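Local structure of coiled-coil quantitatively-enriched protein 1 (Schizosaccharomyces pombe, 7CUJ) at residues A[12-17]-A[300-305]; A[24-29]-A[58-63]; A[118-123]-A[183-188]. The protein links telomeres to the meiotic centrosome, facilitating meiotic telomere clustering, and is required for telomere length regulation and chromosome segregation. All coordinates share one frame; numbering follows the deposited sequence.

Overall arrangement
This chain is an internal piece of the longer protein, built round a six-stranded parallel sheet with helices packed about it. Contacts 1 and 3 both reach that sheet: contact 1 on its outermost strand 11-16, contact 3 between strands 121-126 and 184-188 in the interior. Their centres lie about 17 Å apart and their nearest atoms about 6 Å. Contact 2 pairs helix 20-32, which follows strand 11-16, with helix 47-65. It sits on the other side of the chain's centre from both, with centre separations of about 24 Å from contact 1 and 30 Å from contact 3. Contact 1 joins chain ends that enclose the other two in sequence, and no two contacts touch.

Contact 1: A[12-17]-A[300-305]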
loop_
_atom_site.group_PDB
_atom_site.type_symbol
_atom_site.label_atom_id
_atom_site.label_comp_id
_atom_site.label_asym_id
_atom_site.label_seq_id
_atom_site.Cartn_x
_atom_site.Cartn_y
_atom_site.Cartn_z
ATOM N N LEU A 12 -11.844 36.407 0.156
ATOM C CA LEU A 12 -11.662 36.229 1.589
ATOM C C LEU A 12 -11.995 34.794 1.999
ATOM O O LEU A 12 -12.956 34.209 1.500
ATOM C CB LEU A 12 -12.551 37.227 2.339
ATOM C CG LEU A 12 -12.285 38.708 2.063
ATOM C CD1 LEU A 12 -13.383 39.574 2.659
ATOM C CD2 LEU A 12 -10.922 39.130 2.599
ATOM N N ASP A 13 -11.203 34.259 2.939
ATOM C CA ASP A 13 -11.337 32.886 3.399
ATOM C C ASP A 13 -12.069 32.835 4.737
ATOM O O ASP A 13 -11.812 33.643 5.624
ATOM C CB ASP A 13 -9.972 32.215 3.560
ATOM C CG ASP A 13 -9.116 32.283 2.310
ATOM O OD1 ASP A 13 -9.694 32.312 1.205
ATOM O OD2 ASP A 13 -7.876 32.315 2.452
ATOM N N ILE A 14 -12.960 31.847 4.862
ATOM C CA ILE A 14 -13.637 31.528 6.107
ATOM C C ILE A 14 -13.183 30.137 6.541
ATOM O O ILE A 14 -13.611 29.128 5.981
ATOM C CB ILE A 14 -15.169 31.622 5.935
ATOM C CG1 ILE A 14 -15.594 33.014 5.458
ATOM C CG2 ILE A 14 -15.883 31.220 7.218
ATOM C CD1 ILE A 14 -16.990 33.083 4.884
ATOM N N GLY A 15 -12.288 30.105 7.532
ATOM C CA GLY A 15 -11.792 28.856 8.082
ATOM C C GLY A 15 -12.808 28.225 9.028
ATOM O O GLY A 15 -13.147 28.805 10.056
ATOM N N LEU A 16 -13.274 27.026 8.663
ATOM C CA LEU A 16 -14.260 26.294 9.440
ATOM C C LEU A 16 -13.672 24.947 9.849
ATOM O O LEU A 16 -13.029 24.278 9.040
ATOM C CB LEU A 16 -15.514 26.091 8.584
ATOM C CG LEU A 16 -16.309 27.353 8.250
ATOM C CD1 LEU A 16 -17.292 27.085 7.123
ATOM C CD2 LEU A 16 -17.042 27.873 9.477
ATOM N N PRO A 17 -13.885 24.496 11.105
ATOM C CA PRO A 17 -13.254 23.266 11.588
ATOM C C PRO A 17 -13.939 22.009 11.055
ATOM O O PRO A 17 -15.138 22.014 10.784
ATOM C CB PRO A 17 -13.421 23.369 13.113
ATOM C CG PRO A 17 -14.691 24.181 13.296
ATOM C CD PRO A 17 -14.737 25.138 12.121
ATOM N N SER A 300 -11.367 46.685 5.433
ATOM C CA SER A 300 -10.502 47.093 6.529
ATOM C C SER A 300 -10.999 46.572 7.877
ATOM O O SER A 300 -10.248 46.580 8.847
ATOM C CB SER A 300 -10.369 48.592 6.559
ATOM O OG SER A 300 -11.629 49.203 6.811
ATOM N N SER A 301 -12.268 46.157 7.958
ATOM C CA SER A 301 -12.802 45.718 9.239
ATOM C C SER A 301 -13.248 44.257 9.183
ATOM O O SER A 301 -14.052 43.818 10.002
ATOM C CB SER A 301 -13.882 46.643 9.748
ATOM O OG SER A 301 -15.065 46.507 8.980
ATOM N N TRP A 302 -12.692 43.516 8.216
ATOM C CA TRP A 302 -12.843 42.073 8.112
ATOM C C TRP A 302 -12.444 41.424 9.437
ATOM O O TRP A 302 -11.314 41.593 9.886
ATOM C CB TRP A 302 -11.991 41.560 6.944
ATOM C CG TRP A 302 -11.931 40.071 6.811
ATOM C CD1 TRP A 302 -10.840 39.274 7.005
ATOM C CD2 TRP A 302 -13.008 39.193 6.433
ATOM N NE1 TRP A 302 -11.165 37.964 6.778
ATOM C CE2 TRP A 302 -12.486 37.882 6.425
ATOM C CE3 TRP A 302 -14.355 39.384 6.102
ATOM C CZ2 TRP A 302 -13.267 36.771 6.102
ATOM C CZ3 TRP A 302 -15.127 38.287 5.785
ATOM C CH2 TRP A 302 -14.588 36.998 5.786
ATOM N N PRO A 303 -13.357 40.685 10.112
ATOM C CA PRO A 303 -13.124 40.245 11.490
ATOM C C PRO A 303 -12.422 38.901 11.700
ATOM O O PRO A 303 -12.113 38.544 12.835
ATOM C CB PRO A 303 -14.565 40.177 12.018
ATOM C CG PRO A 303 -15.360 39.681 10.828
ATOM C CD PRO A 303 -14.681 40.280 9.612
ATOM N N LEU A 304 -12.164 38.163 10.613
ATOM C CA LEU A 304 -11.630 36.814 10.734
ATOM C C LEU A 304 -10.112 36.824 10.572
ATOM O O LEU A 304 -9.580 37.532 9.718
ATOM C CB LEU A 304 -12.281 35.902 9.688
ATOM C CG LEU A 304 -13.790 35.683 9.820
ATOM C CD1 LEU A 304 -14.252 34.569 8.893
ATOM C CD2 LEU A 304 -14.183 35.366 11.256
ATOM N N PRO A 305 -9.362 36.023 11.367
ATOM C CA PRO A 305 -7.934 35.836 11.118
ATOM C C PRO A 305 -7.807 35.026 9.831
ATOM O O PRO A 305 -8.706 34.260 9.491
ATOM C CB PRO A 305 -7.456 35.012 12.322
ATOM C CG PRO A 305 -8.695 34.277 12.783
ATOM C CD PRO A 305 -9.841 35.232 12.514
HETATM O O HOH W 1 -9.812 35.341 6.871
#
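Leu12 and Trp302 carry the apolar part of this contact, reaching toward each other tip to tip. Leu12 CD1 stands over the indole, 3.8 Å from the centroid of the six-membered ring and 19° off its normal, a CH-pi geometry. Pro303 CD lies against the opposite face, toward the rim, so the indole is held between a leucine methyl and its own neighbouring proline. Trp302 CG is anti to the backbone N (chi1 174°), on a CA-CB bond that already heads for the strand, and the ring continues from there to Leu12. Ile14 meets the rim rather than a face, CG1 lying 4.1 Å from Trp302 CH2, and the same CG1 is 4.0 Å from Leu304 CD1.

The polar part runs through a water, as no direct hydrogen bond joins the segments. The water accepts from Trp302 NE1 (3.0 Å) in the plane of the indole, and it donates to Asp13 O (2.9 Å) and to Pro305 O (3.0 Å). Three bonds thus tie strand backbone, indole and loop backbone together. The Asp13 carboxylate turns elsewhere, to a salt bridge with Arg210. An alanine in place of Trp302 would probably leave the water without its N-H donor and open a gap beside Leu12 CD1.

Trp302 also meets Trp292 edge-to-face, which ties the loop back to helix 275-294. Strand 11-16 is outermost, within this chain, in a parallel alpha/beta sheet and bonds to strand 208-213; here irregular chain covers it through side chains and a water, without adding a strand.

Contact 2: A[24-29]-A[58-63]; sequences KMMHRL and QSAHNI
Ile63 reaches toward the facing helix and meets Met25, Met26 and Leu29 with its branches. Its CD1 lies 3.9 Å from Met25 CB and 3.8 Å from Met26 SD, while CG2 turns to the CG and SD of Met26. The two segments run antiparallel, their axes at 171° and 10.2 Å apart at closest approach.

Met25 and Met26 sit next to each other yet point their ends differently. The chain of Met25 is extended beyond CG, and although its CB starts toward Ile63, the sulfur end leads away from helix 47-65; Pro67 is among its other neighbours. Met26 starts off to one side and is bent at both later torsions. Its chi3 of -61° brings CE round to within 4.1 Å of Ala60 CB, so sulfur and methyl touch different residues of the same helix.

Leu29 slides past Ile63 in the opposite direction and divides its methyls. CD1 rests 3.7 Å from Ser59 CB, whereas CD2 is 3.9 Å from Ile63 CD1 and 4.0 Å from Ala60 CB. CG is anti to the backbone N (chi1 177°), carrying the branch point toward helix 47-65, and chi2 then places the methyls. The small Ser59 and Ala60 let this leucine come close to the opposing backbone, with CD2 also near Ala60 N.

The polar ends named here bond elsewhere: Ser59 OG to Leu55 O, and Gln58 NE2 to Asn62 OD1 (3.1 Å) and to Glu192. A chain of another protein packs on Leu29 and Ser59 and bonds to Arg28 NH2. Gln22 NE2 bonds to Ile63 O beside this face, but residues 24-29 and 58-63 share no hydrogen bond and meet through apolar contacts alone, methionine sulfur and aliphatic branches supplying the fit.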
loop_
_atom_site.group_PDB
_atom_site.type_symbol
_atom_site.label_atom_id
_atom_site.label_comp_id
_atom_site.label_asym_id
_atom_site.label_seq_id
_atom_site.Cartn_x
_atom_site.Cartn_y
_atom_site.Cartn_z
ATOM N N LYS A 24 -11.441 11.441 11.051
ATOM C CA LYS A 24 -11.295 9.997 10.999
ATOM C C LYS A 24 -11.139 9.566 9.545
ATOM O O LYS A 24 -10.252 8.780 9.222
ATOM C CB LYS A 24 -12.528 9.305 11.582
ATOM C CG LYS A 24 -12.580 9.205 13.096
ATOM C CD LYS A 24 -13.741 8.348 13.533
ATOM C CE LYS A 24 -14.214 8.650 14.936
ATOM N NZ LYS A 24 -15.637 8.275 15.113
ATOM N N MET A 25 -12.006 10.108 8.682
ATOM C CA MET A 25 -12.041 9.747 7.276
ATOM C C MET A 25 -10.741 10.153 6.589
ATOM O O MET A 25 -10.223 9.411 5.759
ATOM C CB MET A 25 -13.226 10.411 6.571
ATOM C CG MET A 25 -14.533 9.684 6.795
ATOM S SD MET A 25 -15.851 10.422 5.801
ATOM C CE MET A 25 -16.965 9.027 5.655
ATOM N N MET A 26 -10.223 11.331 6.954
ATOM C CA MET A 26 -8.967 11.830 6.421
ATOM C C MET A 26 -7.821 10.927 6.870
ATOM O O MET A 26 -6.914 10.651 6.093
ATOM C CB MET A 26 -8.703 13.270 6.878
ATOM C CG MET A 26 -9.503 14.311 6.117
ATOM S SD MET A 26 -9.380 14.149 4.312
ATOM C CE MET A 26 -7.621 14.398 4.076
ATOM N N HIS A 27 -7.886 10.471 8.128
ATOM C CA HIS A 27 -6.885 9.588 8.701
ATOM C C HIS A 27 -6.910 8.239 7.981
ATOM O O HIS A 27 -5.860 7.716 7.621
ATOM C CB HIS A 27 -7.061 9.492 10.224
ATOM C CG HIS A 27 -6.280 8.391 10.864
ATOM N ND1 HIS A 27 -5.083 8.618 11.521
ATOM C CD2 HIS A 27 -6.518 7.064 10.959
ATOM C CE1 HIS A 27 -4.618 7.478 11.991
ATOM N NE2 HIS A 27 -5.480 6.510 11.659
ATOM N N ARG A 28 -8.118 7.703 7.760
ATOM C CA ARG A 28 -8.315 6.430 7.084
ATOM C C ARG A 28 -7.799 6.521 5.649
ATOM O O ARG A 28 -7.167 5.586 5.155
ATOM C CB ARG A 28 -9.796 6.033 7.115
ATOM C CG ARG A 28 -10.123 4.678 6.492
ATOM C CD ARG A 28 -9.640 3.458 7.265
ATOM N NE ARG A 28 -10.196 3.342 8.612
ATOM C CZ ARG A 28 -11.287 2.652 8.941
ATOM N NH1 ARG A 28 -11.691 2.625 10.200
ATOM N NH2 ARG A 28 -11.971 1.994 8.019
ATOM N N LEU A 29 -8.073 7.659 4.999
ATOM C CA LEU A 29 -7.738 7.880 3.600
ATOM C C LEU A 29 -6.222 7.864 3.406
ATOM O O LEU A 29 -5.722 7.185 2.511
ATOM C CB LEU A 29 -8.345 9.213 3.149
ATOM C CG LEU A 29 -8.026 9.631 1.715
ATOM C CD1 LEU A 29 -8.624 8.649 0.716
ATOM C CD2 LEU A 29 -8.507 11.048 1.443
ATOM N N GLN A 58 -9.260 13.636 -4.946
ATOM C CA GLN A 58 -10.699 13.708 -5.152
ATOM C C GLN A 58 -11.425 13.322 -3.865
ATOM O O GLN A 58 -12.338 14.024 -3.434
ATOM C CB GLN A 58 -11.139 12.835 -6.330
ATOM C CG GLN A 58 -12.609 13.001 -6.701
ATOM C CD GLN A 58 -12.955 14.426 -7.063
ATOM O OE1 GLN A 58 -12.449 14.980 -8.040
ATOM N NE2 GLN A 58 -13.822 15.039 -6.268
ATOM N N SER A 59 -10.991 12.213 -3.253
ATOM C CA SER A 59 -11.560 11.700 -2.014
ATOM C C SER A 59 -11.443 12.728 -0.891
ATOM O O SER A 59 -12.351 12.846 -0.072
ATOM C CB SER A 59 -10.895 10.411 -1.616
ATOM O OG SER A 59 -10.958 9.464 -2.666
ATOM N N ALA A 60 -10.310 13.441 -0.850
ATOM C CA ALA A 60 -10.048 14.438 0.174
ATOM C C ALA A 60 -10.986 15.632 -0.022
ATOM O O ALA A 60 -11.544 16.152 0.948
ATOM C CB ALA A 60 -8.591 14.833 0.143
ATOM N N HIS A 61 -11.167 16.033 -1.289
ATOM C CA HIS A 61 -12.150 17.042 -1.657
ATOM C C HIS A 61 -13.537 16.632 -1.173
ATOM O O HIS A 61 -14.256 17.455 -0.608
ATOM C CB HIS A 61 -12.158 17.284 -3.173
ATOM C CG HIS A 61 -11.118 18.246 -3.633
ATOM N ND1 HIS A 61 -10.977 19.501 -3.075
ATOM C CD2 HIS A 61 -10.181 18.153 -4.600
ATOM C CE1 HIS A 61 -9.990 20.135 -3.673
ATOM N NE2 HIS A 61 -9.487 19.331 -4.615
ATOM N N ASN A 62 -13.897 15.360 -1.396
ATOM C CA ASN A 62 -15.233 14.865 -1.097
ATOM C C ASN A 62 -15.501 14.932 0.405
ATOM O O ASN A 62 -16.562 15.396 0.818
ATOM C CB ASN A 62 -15.477 13.457 -1.650
ATOM C CG ASN A 62 -15.471 13.395 -3.162
ATOM O OD1 ASN A 62 -15.580 14.419 -3.837
ATOM N ND2 ASN A 62 -15.335 12.194 -3.704
ATOM N N ILE A 63 -14.529 14.466 1.203
ATOM C CA ILE A 63 -14.624 14.479 2.656
ATOM C C ILE A 63 -14.820 15.917 3.136
ATOM O O ILE A 63 -15.577 16.162 4.074
ATOM C CB ILE A 63 -13.393 13.797 3.295
ATOM C CG1 ILE A 63 -13.375 12.292 3.002
ATOM C CG2 ILE A 63 -13.312 14.076 4.790
ATOM C CD1 ILE A 63 -12.003 11.652 3.081
#

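Contact 3: A[118-123]-A[183-188]; sequences YSKTFF and LSATIF
Ile187 N donates to Phe123 O over 2.6 Å at a nearly straight 171°, the shortest of the bonds that join two parallel strands inside the six-stranded alpha/beta sheet. Next comes Phe123 N to Ala185 O, 2.7 Å and 163°. In both, the donor approaches nearly along the C=O axis. Ala185 N to Thr121 O is longer and more bent, 3.1 Å and 137°, with the donor tilted from the carbonyl plane, so the pairing is less regular at the Thr121 end. There Thr121 OG1 adds a weak bond to Leu183 O. Weaker CA-H...O contacts fill in between, such as Thr186 CA to Phe123 O at 3.2 Å.

Outward from the backbone, the extended Lys120 chain lies across the backbone of Ser184 and Ala185, its CE 3.2 Å from Ser184 N, while NZ makes a salt bridge with Glu297. Thr186 and Phe123 share one face of the sheet; Thr186 OG1 bonds to Ser206 OG, and the Phe123 ring stacks on Trp163. On the face of Phe122 and Ala185, the phenylalanine ring also meets Phe111 and Leu293. One ring atom serves two methyls across the strands: Phe122 CD1 is 3.6 Å from Ala185 CB and 3.7 Å from Ile187 CD1.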
loop_
_atom_site.group_PDB
_atom_site.type_symbol
_atom_site.label_atom_id
_atom_site.label_comp_id
_atom_site.label_asym_id
_atom_site.label_seq_id
_atom_site.Cartn_x
_atom_site.Cartn_y
_atom_site.Cartn_z
ATOM N N TYR A 118 -31.324 42.612 5.446
ATOM C CA TYR A 118 -30.334 42.502 4.385
ATOM C C TYR A 118 -31.012 42.070 3.087
ATOM O O TYR A 118 -31.896 41.214 3.103
ATOM C CB TYR A 118 -29.258 41.496 4.801
ATOM C CG TYR A 118 -28.045 41.415 3.908
ATOM C CD1 TYR A 118 -26.979 42.289 4.066
ATOM C CD2 TYR A 118 -27.946 40.445 2.922
ATOM C CE1 TYR A 118 -25.854 42.214 3.259
ATOM C CE2 TYR A 118 -26.826 40.353 2.110
ATOM C CZ TYR A 118 -25.777 41.241 2.277
ATOM O OH TYR A 118 -24.672 41.160 1.479
ATOM N N SER A 119 -30.580 42.666 1.965
ATOM C CA SER A 119 -31.196 42.407 0.672
ATOM C C SER A 119 -30.181 42.500 -0.470
ATOM O O SER A 119 -30.333 43.313 -1.381
ATOM C CB SER A 119 -32.397 43.299 0.444
ATOM O OG SER A 119 -32.038 44.671 0.515
ATOM N N LYS A 120 -29.151 41.646 -0.407
ATOM C CA LYS A 120 -28.255 41.390 -1.524
ATOM C C LYS A 120 -28.402 39.922 -1.915
ATOM O O LYS A 120 -28.676 39.080 -1.063
ATOM C CB LYS A 120 -26.811 41.722 -1.132
ATOM C CG LYS A 120 -25.774 41.653 -2.248
ATOM C CD LYS A 120 -24.351 41.688 -1.727
ATOM C CE LYS A 120 -23.354 42.224 -2.732
ATOM N NZ LYS A 120 -21.985 42.284 -2.169
ATOM N N THR A 121 -28.221 39.630 -3.208
ATOM C CA THR A 121 -28.425 38.290 -3.738
ATOM C C THR A 121 -27.110 37.513 -3.678
ATOM O O THR A 121 -26.116 37.933 -4.268
ATOM C CB THR A 121 -29.004 38.344 -5.159
ATOM O OG1 THR A 121 -28.056 38.996 -6.006
ATOM C CG2 THR A 121 -30.333 39.066 -5.237
ATOM N N PHE A 122 -27.117 36.382 -2.959
ATOM C CA PHE A 122 -25.942 35.529 -2.856
ATOM C C PHE A 122 -25.888 34.539 -4.014
ATOM O O PHE A 122 -26.915 34.038 -4.464
ATOM C CB PHE A 122 -25.926 34.747 -1.540
ATOM C CG PHE A 122 -25.463 35.528 -0.338
ATOM C CD1 PHE A 122 -24.156 35.981 -0.241
ATOM C CD2 PHE A 122 -26.336 35.801 0.702
ATOM C CE1 PHE A 122 -23.737 36.700 0.870
ATOM C CE2 PHE A 122 -25.916 36.516 1.813
ATOM C CZ PHE A 122 -24.618 36.967 1.894
ATOM N N PHE A 123 -24.659 34.272 -4.475
ATOM C CA PHE A 123 -24.344 33.156 -5.350
ATOM C C PHE A 123 -23.428 32.195 -4.598
ATOM O O PHE A 123 -22.353 32.590 -4.153
ATOM C CB PHE A 123 -23.616 33.640 -6.607
ATOM C CG PHE A 123 -24.496 33.879 -7.805
ATOM C CD1 PHE A 123 -24.809 32.843 -8.673
ATOM C CD2 PHE A 123 -25.005 35.142 -8.073
ATOM C CE1 PHE A 123 -25.617 33.062 -9.780
ATOM C CE2 PHE A 123 -25.813 35.362 -9.179
ATOM C CZ PHE A 123 -26.116 34.322 -10.030
ATOM N N LEU A 183 -24.902 44.553 -6.729
ATOM C CA LEU A 183 -25.370 43.828 -5.552
ATOM C C LEU A 183 -25.475 42.318 -5.804
ATOM O O LEU A 183 -26.572 41.797 -5.999
ATOM C CB LEU A 183 -26.692 44.431 -5.046
ATOM C CG LEU A 183 -27.823 44.605 -6.065
ATOM C CD1 LEU A 183 -29.173 44.286 -5.436
ATOM C CD2 LEU A 183 -27.834 46.011 -6.652
ATOM N N SER A 184 -24.327 41.617 -5.770
ATOM C CA SER A 184 -24.282 40.159 -5.806
ATOM C C SER A 184 -23.004 39.628 -5.153
ATOM O O SER A 184 -21.912 39.809 -5.688
ATOM C CB SER A 184 -24.446 39.626 -7.215
ATOM O OG SER A 184 -23.372 40.039 -8.050
ATOM N N ALA A 185 -23.157 38.961 -3.997
ATOM C CA ALA A 185 -22.039 38.372 -3.269
ATOM C C ALA A 185 -21.874 36.901 -3.657
ATOM O O ALA A 185 -22.848 36.249 -4.027
ATOM C CB ALA A 185 -22.246 38.549 -1.784
ATOM N N THR A 186 -20.636 36.387 -3.564
ATOM C CA THR A 186 -20.298 35.056 -4.055
ATOM C C THR A 186 -19.655 34.214 -2.954
ATOM O O THR A 186 -18.684 34.635 -2.329
ATOM C CB THR A 186 -19.387 35.120 -5.290
ATOM O OG1 THR A 186 -19.971 36.016 -6.235
ATOM C CG2 THR A 186 -19.178 33.774 -5.947
ATOM N N ILE A 187 -20.201 33.009 -2.744
ATOM C CA ILE A 187 -19.671 32.054 -1.782
ATOM C C ILE A 187 -19.259 30.782 -2.520
ATOM O O ILE A 187 -20.034 30.220 -3.293
ATOM C CB ILE A 187 -20.694 31.742 -0.668
ATOM C CG1 ILE A 187 -21.218 33.009 0.011
ATOM C CG2 ILE A 187 -20.105 30.768 0.344
ATOM C CD1 ILE A 187 -22.559 32.832 0.685
ATOM N N PHE A 188 -18.030 30.329 -2.256
ATOM C CA PHE A 188 -17.580 29.026 -2.713
ATOM C C PHE A 188 -17.697 28.034 -1.562
ATOM O O PHE A 188 -17.000 28.162 -0.556
ATOM C CB PHE A 188 -16.164 29.112 -3.281
ATOM C CG PHE A 188 -16.114 29.800 -4.619
ATOM C CD1 PHE A 188 -16.235 29.072 -5.793
ATOM C CD2 PHE A 188 -16.000 31.180 -4.705
ATOM C CE1 PHE A 188 -16.213 29.706 -7.026
ATOM C CE2 PHE A 188 -15.978 31.814 -5.937
ATOM C CZ PHE A 188 -16.083 31.075 -7.095
#